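Local atomic coordinates of D-alanyl-D-alanine carboxypeptidase (Penicillin binding protein) family protein (Francisella tularensis subsp. tularensis, PDB entry 6OSU), a protein that probably removes the C-terminal D-alanine from sugar-peptide precursors of the bacterial cell wall, as a serine-type D-Ala-D-Ala carboxypeptidase of peptidase family S11. Residues 31-34 against 39-42; 69-74 against 119-124; 113-118 against 209-214. All blocks are in the same frame, centred on the assembly; numbering follows the deposited sequence.

Contact 1. Residues 31-34 against 39-42; sequences ANIE and AWVT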
loop_
_atom_site.group_PDB
_atom_site.type_symbol
_atom_site.label_atom_id
_atom_site.label_comp_id
_atom_site.label_asym_id
_atom_site.label_seq_id
_atom_site.Cartn_x
_atom_site.Cartn_y
_atom_site.Cartn_z
ATOM N N ALA A 31 10.149 -1.417 -19.946
ATOM C CA ALA A 31 10.881 -0.172 -20.130
ATOM C C ALA A 31 10.886 0.641 -18.841
ATOM O O ALA A 31 9.911 0.642 -18.084
ATOM C CB ALA A 31 10.273 0.641 -21.271
ATOM N N ASN A 32 11.997 1.323 -18.583
ATOM C CA ASN A 32 12.109 2.169 -17.400
ATOM C C ASN A 32 11.184 3.371 -17.552
ATOM O O ASN A 32 11.399 4.230 -18.415
ATOM C CB ASN A 32 13.556 2.606 -17.190
ATOM C CG ASN A 32 14.199 1.927 -15.996
ATOM O OD1 ASN A 32 13.910 0.768 -15.695
ATOM N ND2 ASN A 32 15.066 2.652 -15.299
ATOM N N ILE A 33 10.154 3.431 -16.709
ATOM C CA ILE A 33 9.144 4.475 -16.812
ATOM C C ILE A 33 9.759 5.831 -16.479
ATOM O O ILE A 33 10.716 5.937 -15.700
ATOM C CB ILE A 33 7.958 4.145 -15.886
ATOM C CG1 ILE A 33 6.731 4.986 -16.241
ATOM C CG2 ILE A 33 8.343 4.324 -14.426
ATOM C CD1 ILE A 33 5.873 4.372 -17.323
ATOM N N GLU A 34 9.213 6.884 -17.087
ATOM C CA GLU A 34 9.682 8.247 -16.862
ATOM C C GLU A 34 8.510 9.132 -16.470
ATOM O O GLU A 34 7.551 9.274 -17.237
ATOM C CB GLU A 34 10.374 8.814 -18.105
ATOM C CG GLU A 34 11.862 8.521 -18.196
ATOM C CD GLU A 34 12.585 9.492 -19.117
ATOM O OE1 GLU A 34 12.148 10.660 -19.217
ATOM O OE2 GLU A 34 13.587 9.088 -19.745
ATOM N N ALA A 39 10.068 12.045 -6.963
ATOM C CA ALA A 39 10.270 10.758 -6.312
ATOM C C ALA A 39 9.025 9.898 -6.477
ATOM O O ALA A 39 7.901 10.407 -6.481
ATOM C CB ALA A 39 10.594 10.929 -4.823
ATOM N N TRP A 40 9.239 8.588 -6.604
ATOM C CA TRP A 40 8.135 7.638 -6.640
ATOM C C TRP A 40 8.658 6.240 -6.348
ATOM O O TRP A 40 9.862 5.981 -6.409
ATOM C CB TRP A 40 7.401 7.653 -7.988
ATOM C CG TRP A 40 8.123 6.946 -9.102
ATOM C CD1 TRP A 40 8.205 5.595 -9.304
ATOM C CD2 TRP A 40 8.843 7.555 -10.180
ATOM N NE1 TRP A 40 8.942 5.329 -10.431
ATOM C CE2 TRP A 40 9.344 6.514 -10.989
ATOM C CE3 TRP A 40 9.117 8.877 -10.539
ATOM C CZ2 TRP A 40 10.102 6.755 -12.132
ATOM C CZ3 TRP A 40 9.869 9.114 -11.676
ATOM C CH2 TRP A 40 10.354 8.058 -12.458
ATOM N N VAL A 41 7.725 5.340 -6.044
ATOM C CA VAL A 41 8.027 3.924 -5.871
ATOM C C VAL A 41 6.762 3.127 -6.159
ATOM O O VAL A 41 5.651 3.569 -5.856
ATOM C CB VAL A 41 8.574 3.619 -4.458
ATOM C CG1 VAL A 41 7.479 3.761 -3.412
ATOM C CG2 VAL A 41 9.192 2.218 -4.411
ATOM N N THR A 42 6.935 1.959 -6.774
ATOM C CA THR A 42 5.850 1.015 -6.999
ATOM C C THR A 42 6.281 -0.335 -6.449
ATOM O O THR A 42 7.342 -0.849 -6.820
ATOM C CB THR A 42 5.489 0.891 -8.485
ATOM O OG1 THR A 42 5.241 2.192 -9.033
ATOM C CG2 THR A 42 4.237 0.032 -8.661
#

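Contact 2. Residues 69-74 against 119-124; sequences MTSYIV and GMDVVS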
loop_
_atom_site.group_PDB
_atom_site.type_symbol
_atom_site.label_atom_id
_atom_site.label_comp_id
_atom_site.label_asym_id
_atom_site.label_seq_id
_atom_site.Cartn_x
_atom_site.Cartn_y
_atom_site.Cartn_z
ATOM N N MET A 69 0.061 7.342 9.220
ATOM C CA MET A 69 0.634 6.813 10.453
ATOM C C MET A 69 -0.315 7.012 11.624
ATOM O O MET A 69 -0.480 6.113 12.459
ATOM C CB MET A 69 1.982 7.471 10.745
ATOM C CG MET A 69 2.553 7.077 12.098
ATOM S SD MET A 69 2.822 5.298 12.224
ATOM C CE MET A 69 4.393 5.133 11.379
ATOM N N THR A 70 -0.950 8.184 11.706
ATOM C CA THR A 70 -1.926 8.410 12.767
ATOM C C THR A 70 -3.059 7.399 12.673
ATOM O O THR A 70 -3.441 6.779 13.671
ATOM C CB THR A 70 -2.463 9.841 12.698
ATOM O OG1 THR A 70 -1.374 10.766 12.820
ATOM C CG2 THR A 70 -3.454 10.094 13.824
ATOM N N SER A 71 -3.589 7.198 11.466
ATOM C CA SER A 71 -4.619 6.184 11.269
ATOM C C SER A 71 -4.080 4.785 11.545
ATOM O O SER A 71 -4.805 3.922 12.052
ATOM C CB SER A 71 -5.167 6.273 9.846
ATOM O OG SER A 71 -6.132 5.262 9.619
ATOM N N TYR A 72 -2.811 4.542 11.205
ATOM C CA TYR A 72 -2.188 3.251 11.492
ATOM C C TYR A 72 -2.230 2.945 12.986
ATOM O O TYR A 72 -2.587 1.836 13.398
ATOM C CB TYR A 72 -0.746 3.255 10.980
ATOM C CG TYR A 72 -0.005 1.943 11.112
ATOM C CD1 TYR A 72 0.082 1.065 10.040
ATOM C CD2 TYR A 72 0.625 1.591 12.303
ATOM C CE1 TYR A 72 0.763 -0.131 10.149
ATOM C CE2 TYR A 72 1.310 0.398 12.423
ATOM C CZ TYR A 72 1.376 -0.459 11.345
ATOM O OH TYR A 72 2.055 -1.648 11.463
ATOM N N ILE A 73 -1.861 3.921 13.814
ATOM C CA ILE A 73 -1.842 3.703 15.255
ATOM C C ILE A 73 -3.259 3.527 15.797
ATOM O O ILE A 73 -3.488 2.741 16.725
ATOM C CB ILE A 73 -1.096 4.863 15.938
ATOM C CG1 ILE A 73 0.398 4.771 15.624
ATOM C CG2 ILE A 73 -1.356 4.868 17.429
ATOM C CD1 ILE A 73 1.193 5.979 16.048
ATOM N N VAL A 74 -4.229 4.241 15.222
ATOM C CA VAL A 74 -5.620 4.098 15.649
ATOM C C VAL A 74 -6.108 2.675 15.408
ATOM O O VAL A 74 -6.749 2.065 16.271
ATOM C CB VAL A 74 -6.515 5.127 14.931
ATOM C CG1 VAL A 74 -7.992 4.863 15.247
ATOM C CG2 VAL A 74 -6.123 6.546 15.324
ATOM N N GLY A 119 -13.410 10.806 8.864
ATOM C CA GLY A 119 -13.029 12.180 8.587
ATOM C C GLY A 119 -11.550 12.314 8.282
ATOM O O GLY A 119 -11.157 13.034 7.361
ATOM N N MET A 120 -10.711 11.602 9.035
ATOM C CA MET A 120 -9.268 11.689 8.837
ATOM C C MET A 120 -8.853 11.105 7.491
ATOM O O MET A 120 -8.081 11.723 6.749
ATOM C CB MET A 120 -8.549 10.979 9.984
ATOM C CG MET A 120 -7.039 10.901 9.851
ATOM S SD MET A 120 -6.320 10.135 11.319
ATOM C CE MET A 120 -7.297 8.638 11.438
ATOM N N ASP A 121 -9.372 9.922 7.149
ATOM C CA ASP A 121 -8.925 9.217 5.950
ATOM C C ASP A 121 -9.554 9.774 4.676
ATOM O O ASP A 121 -8.871 9.919 3.657
ATOM C CB ASP A 121 -9.243 7.729 6.072
ATOM C CG ASP A 121 -8.501 7.062 7.211
ATOM O OD1 ASP A 121 -7.495 7.631 7.699
ATOM O OD2 ASP A 121 -8.915 5.952 7.608
ATOM N N VAL A 122 -10.848 10.078 4.712
ATOM C CA VAL A 122 -11.592 10.429 3.505
ATOM C C VAL A 122 -11.556 11.926 3.245
ATOM O O VAL A 122 -11.406 12.364 2.103
ATOM C CB VAL A 122 -13.042 9.921 3.630
ATOM C CG1 VAL A 122 -13.842 10.265 2.385
ATOM C CG2 VAL A 122 -13.046 8.424 3.904
ATOM N N VAL A 123 -11.694 12.719 4.304
ATOM C CA VAL A 123 -11.792 14.170 4.197
ATOM C C VAL A 123 -10.482 14.857 4.573
ATOM O O VAL A 123 -10.312 16.054 4.288
ATOM C CB VAL A 123 -12.989 14.662 5.049
ATOM C CG1 VAL A 123 -12.852 16.116 5.507
ATOM C CG2 VAL A 123 -14.280 14.477 4.266
ATOM N N SER A 124 -9.532 14.126 5.156
ATOM C CA SER A 124 -8.254 14.683 5.596
ATOM C C SER A 124 -8.460 15.759 6.659
ATOM O O SER A 124 -7.729 16.754 6.710
ATOM C CB SER A 124 -7.440 15.227 4.415
ATOM O OG SER A 124 -6.058 15.237 4.713
#

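Contact 3. Residues 113-118 against 209-214; sequences VRNLVT and QDSVSI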
loop_
_atom_site.group_PDB
_atom_site.type_symbol
_atom_site.label_atom_id
_atom_site.label_comp_id
_atom_site.label_asym_id
_atom_site.label_seq_id
_atom_site.Cartn_x
_atom_site.Cartn_y
_atom_site.Cartn_z
ATOM N N VAL A 113 -15.122 6.801 17.084
ATOM C CA VAL A 113 -13.876 6.541 16.365
ATOM C C VAL A 113 -14.157 6.361 14.883
ATOM O O VAL A 113 -13.455 6.913 14.028
ATOM C CB VAL A 113 -13.160 5.304 16.941
ATOM C CG1 VAL A 113 -11.912 4.989 16.135
ATOM C CG2 VAL A 113 -12.814 5.501 18.395
ATOM N N ARG A 114 -15.193 5.578 14.561
ATOM C CA ARG A 114 -15.516 5.320 13.163
ATOM C C ARG A 114 -15.722 6.621 12.396
ATOM O O ARG A 114 -15.201 6.783 11.286
ATOM C CB ARG A 114 -16.751 4.421 13.064
ATOM C CG ARG A 114 -16.816 3.621 11.767
ATOM C CD ARG A 114 -17.966 2.615 11.735
ATOM N NE ARG A 114 -17.577 1.270 12.175
ATOM C CZ ARG A 114 -16.840 0.422 11.456
ATOM N NH1 ARG A 114 -16.383 0.774 10.259
ATOM N NH2 ARG A 114 -16.549 -0.782 11.939
ATOM N N ASN A 115 -16.448 7.575 12.987
ATOM C CA ASN A 115 -16.654 8.859 12.321
ATOM C C ASN A 115 -15.356 9.655 12.224
ATOM O O ASN A 115 -15.057 10.235 11.172
ATOM C CB ASN A 115 -17.725 9.668 13.047
ATOM C CG ASN A 115 -19.121 9.130 12.808
ATOM O OD1 ASN A 115 -19.401 8.537 11.767
ATOM N ND2 ASN A 115 -20.012 9.344 13.771
ATOM N N LEU A 116 -14.575 9.702 13.310
ATOM C CA LEU A 116 -13.328 10.465 13.297
ATOM C C LEU A 116 -12.324 9.874 12.316
ATOM O O LEU A 116 -11.632 10.615 11.609
ATOM C CB LEU A 116 -12.724 10.522 14.700
ATOM C CG LEU A 116 -13.422 11.404 15.734
ATOM C CD1 LEU A 116 -12.713 11.306 17.074
ATOM C CD2 LEU A 116 -13.470 12.846 15.257
ATOM N N VAL A 117 -12.223 8.544 12.263
ATOM C CA VAL A 117 -11.299 7.914 11.326
ATOM C C VAL A 117 -11.749 8.160 9.893
ATOM O O VAL A 117 -10.925 8.394 9.000
ATOM C CB VAL A 117 -11.164 6.412 11.633
ATOM C CG1 VAL A 117 -10.375 5.708 10.543
ATOM C CG2 VAL A 117 -10.493 6.213 12.977
ATOM N N THR A 118 -13.061 8.117 9.648
ATOM C CA THR A 118 -13.574 8.431 8.319
ATOM C C THR A 118 -13.234 9.866 7.934
ATOM O O THR A 118 -12.804 10.132 6.804
ATOM C CB THR A 118 -15.086 8.199 8.266
ATOM O OG1 THR A 118 -15.387 6.890 8.764
ATOM C CG2 THR A 118 -15.590 8.305 6.834
ATOM N N GLN A 209 -23.733 15.890 14.956
ATOM C CA GLN A 209 -22.363 15.381 15.006
ATOM C C GLN A 209 -22.348 13.869 14.779
ATOM O O GLN A 209 -21.911 13.078 15.618
ATOM C CB GLN A 209 -21.683 15.765 16.323
ATOM C CG GLN A 209 -21.404 17.253 16.470
ATOM C CD GLN A 209 -20.194 17.697 15.675
ATOM O OE1 GLN A 209 -19.058 17.471 16.085
ATOM N NE2 GLN A 209 -20.430 18.329 14.530
ATOM N N ASP A 210 -22.864 13.483 13.615
ATOM C CA ASP A 210 -22.841 12.098 13.167
ATOM C C ASP A 210 -22.963 12.086 11.650
ATOM O O ASP A 210 -23.341 13.083 11.033
ATOM C CB ASP A 210 -23.961 11.273 13.808
ATOM C CG ASP A 210 -23.713 9.779 13.706
ATOM O OD1 ASP A 210 -23.358 9.162 14.731
ATOM O OD2 ASP A 210 -23.851 9.224 12.596
ATOM N N SER A 211 -22.642 10.944 11.057
ATOM C CA SER A 211 -22.652 10.797 9.610
ATOM C C SER A 211 -23.887 10.029 9.146
ATOM O O SER A 211 -24.652 9.477 9.940
ATOM C CB SER A 211 -21.378 10.095 9.135
ATOM O OG SER A 211 -21.256 8.814 9.728
ATOM N N VAL A 212 -24.080 10.014 7.831
ATOM C CA VAL A 212 -25.145 9.249 7.194
ATOM C C VAL A 212 -24.542 8.487 6.026
ATOM O O VAL A 212 -23.732 9.034 5.271
ATOM C CB VAL A 212 -26.305 10.149 6.714
ATOM C CG1 VAL A 212 -27.379 9.315 6.023
ATOM C CG2 VAL A 212 -26.901 10.921 7.874
ATOM N N SER A 213 -24.922 7.217 5.894
ATOM C CA SER A 213 -24.475 6.402 4.773
ATOM C C SER A 213 -24.767 7.097 3.450
ATOM O O SER A 213 -25.838 7.679 3.259
ATOM C CB SER A 213 -25.167 5.037 4.814
ATOM O OG SER A 213 -25.416 4.546 3.507
ATOM N N ILE A 214 -23.793 7.044 2.538
ATOM C CA ILE A 214 -24.000 7.599 1.203
ATOM C C ILE A 214 -25.140 6.875 0.501
ATOM O O ILE A 214 -25.916 7.481 -0.249
ATOM C CB ILE A 214 -22.690 7.538 0.393
ATOM C CG1 ILE A 214 -21.688 8.565 0.926
ATOM C CG2 ILE A 214 -22.948 7.762 -1.089
ATOM C CD1 ILE A 214 -20.435 8.690 0.087
#

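Contact 1. Residues 31-34 against 39-42
Residues 31-34, an irregular loop, stand well off strand residues 39-42: the closest alpha carbons, Glu34 CA and Trp40 CA, are 10.4 Å apart, and no hydrogen bond joins the segments. The distance is bridged by one long side chain. Trp40 reaches out with its six-membered ring leading, and Ile33 meets it there. The methyl Ile33 CG2 packs on Trp40 CZ2 at 3.8 Å. The backbone oxygen Ile33 O lies 3.7 Å from the same ring carbon, Trp40 CZ2, and 3.9 Å from its neighbour Trp40 CH2. This oxygen approaches the ring obliquely. Glu34 adds its backbone, with Glu34 CA 4.5 Å from Trp40 CH2. Ile33 divides its two branches. CG1 lies anti to the backbone N (chi1 -164°), and the end of that branch leads away from Trp40, while CG2 supplies the contact. Ile33 also touches Lys319 and Leu320 of helix 310-327, and Leu320 packs on Trp40 as well. The indole NE1 is satisfied by Ser52 OG on strand 50-54, which helps fix the rotation of the ring. The contact thus brings the incoming loop against the six-membered ring of a buried tryptophan on strand 39-44, an inner strand of the five-stranded antiparallel sheet of the serine penicillin-binding protein and beta-lactamase fold, where helix 310-327 also packs.

Contact 2. Residues 69-74 against 119-124
This is a buried helix-helix contact, Thr70 and Ser71 against Met120 and Asp121, in the helical part of the penicillin-binding protein fold. Helix 66-79 begins just after Ser64, the predicted acyl-ester serine of the SxxK motif, and carries Lys67, the predicted proton acceptor. Helix 113-123 leads to Ser124, also predicted to be an active-site residue. The short segments run roughly antiparallel, at 141°, with axes 10.5 Å apart. Met120 makes the apolar part of the contact. Its chain is extended as far as the sulfur and bends at chi3 (52°), which turns CE onto the other helix. Met120 SD rests 3.8 Å from Thr70 CG2, and Met120 CE lies 3.6 Å from Ser71 CB. The hydroxyls have their main partners elsewhere: Ser71 OG with Tyr186 OH, and Thr70 OG1 with Pro164 O. After a wider pi-type turn the chain reaches Ser124, which has positive phi and whose OG is hydrogen-bonded to Ser64 OG and Lys278 NZ. Across the helices, Asp121 presents its carboxylate to the serine, with Asp121 OD1 3.3 Å from Ser71 OG, a weak hydrogen bond at most.

Contact 3. Residues 113-118 against 209-214
Ser211 OG donates to Asn115 OD1 at 2.8 Å, the shorter of two hydrogen bonds between the start of helix 113-123 and strand 210-212. The hydroxyl comes from above the plane of the amide, 35° out of it. Ser211 OG sits between its own backbone N and carbonyl carbon (chi1 59°), which directs it at the helix. The other end of the same amide makes a second, weaker bond: Asn115 ND2 reaches Asp210 OD1 at 3.5 Å, with a bent N-H...O angle of 143°. Amide and carboxylate planes stand perpendicular. Asn115 is the one helix residue here that meets the strand, and its side chain also touches Trp204 on the neighbouring strand 201-205. Strands 201-205 and 210-212 form a hairpin. Gln209 and Asp210 both face Asn205 in a G1 beta bulge, with Gln209 at positive phi, and Asp210 follows directly into the contact. Strand 210-212 is the outermost of its small antiparallel sheet, so the asparagine joins that sheet's margin to the helix. The two bonds are consistent with this orientation of the amide: its oxygen faces a hydroxyl donor and its nitrogen a carboxylate, whereas the reverse would probably set oxygen against oxygen at Asp210.

In the fold
Contacts 2 and 3 share helix 113-123. Their centres are 12 Å apart. They touch through valines: Val74 CG1 lies 3.6 Å from Val117 CG2 and 4.0 Å from Val113 CG1. Contact 3 ties the beginning of this helix to the sheet margin, and contact 2 holds its end against helix 66-79. Contact 2 is the one near the predicted active site. It includes Ser124, and its Met120 side chain is about 4 Å from that of Lys67. Contact 1 belongs to another region, across the centre of the chain. Its centre is 27 Å from that of contact 2 and 36 Å from that of contact 3, with no atoms touching.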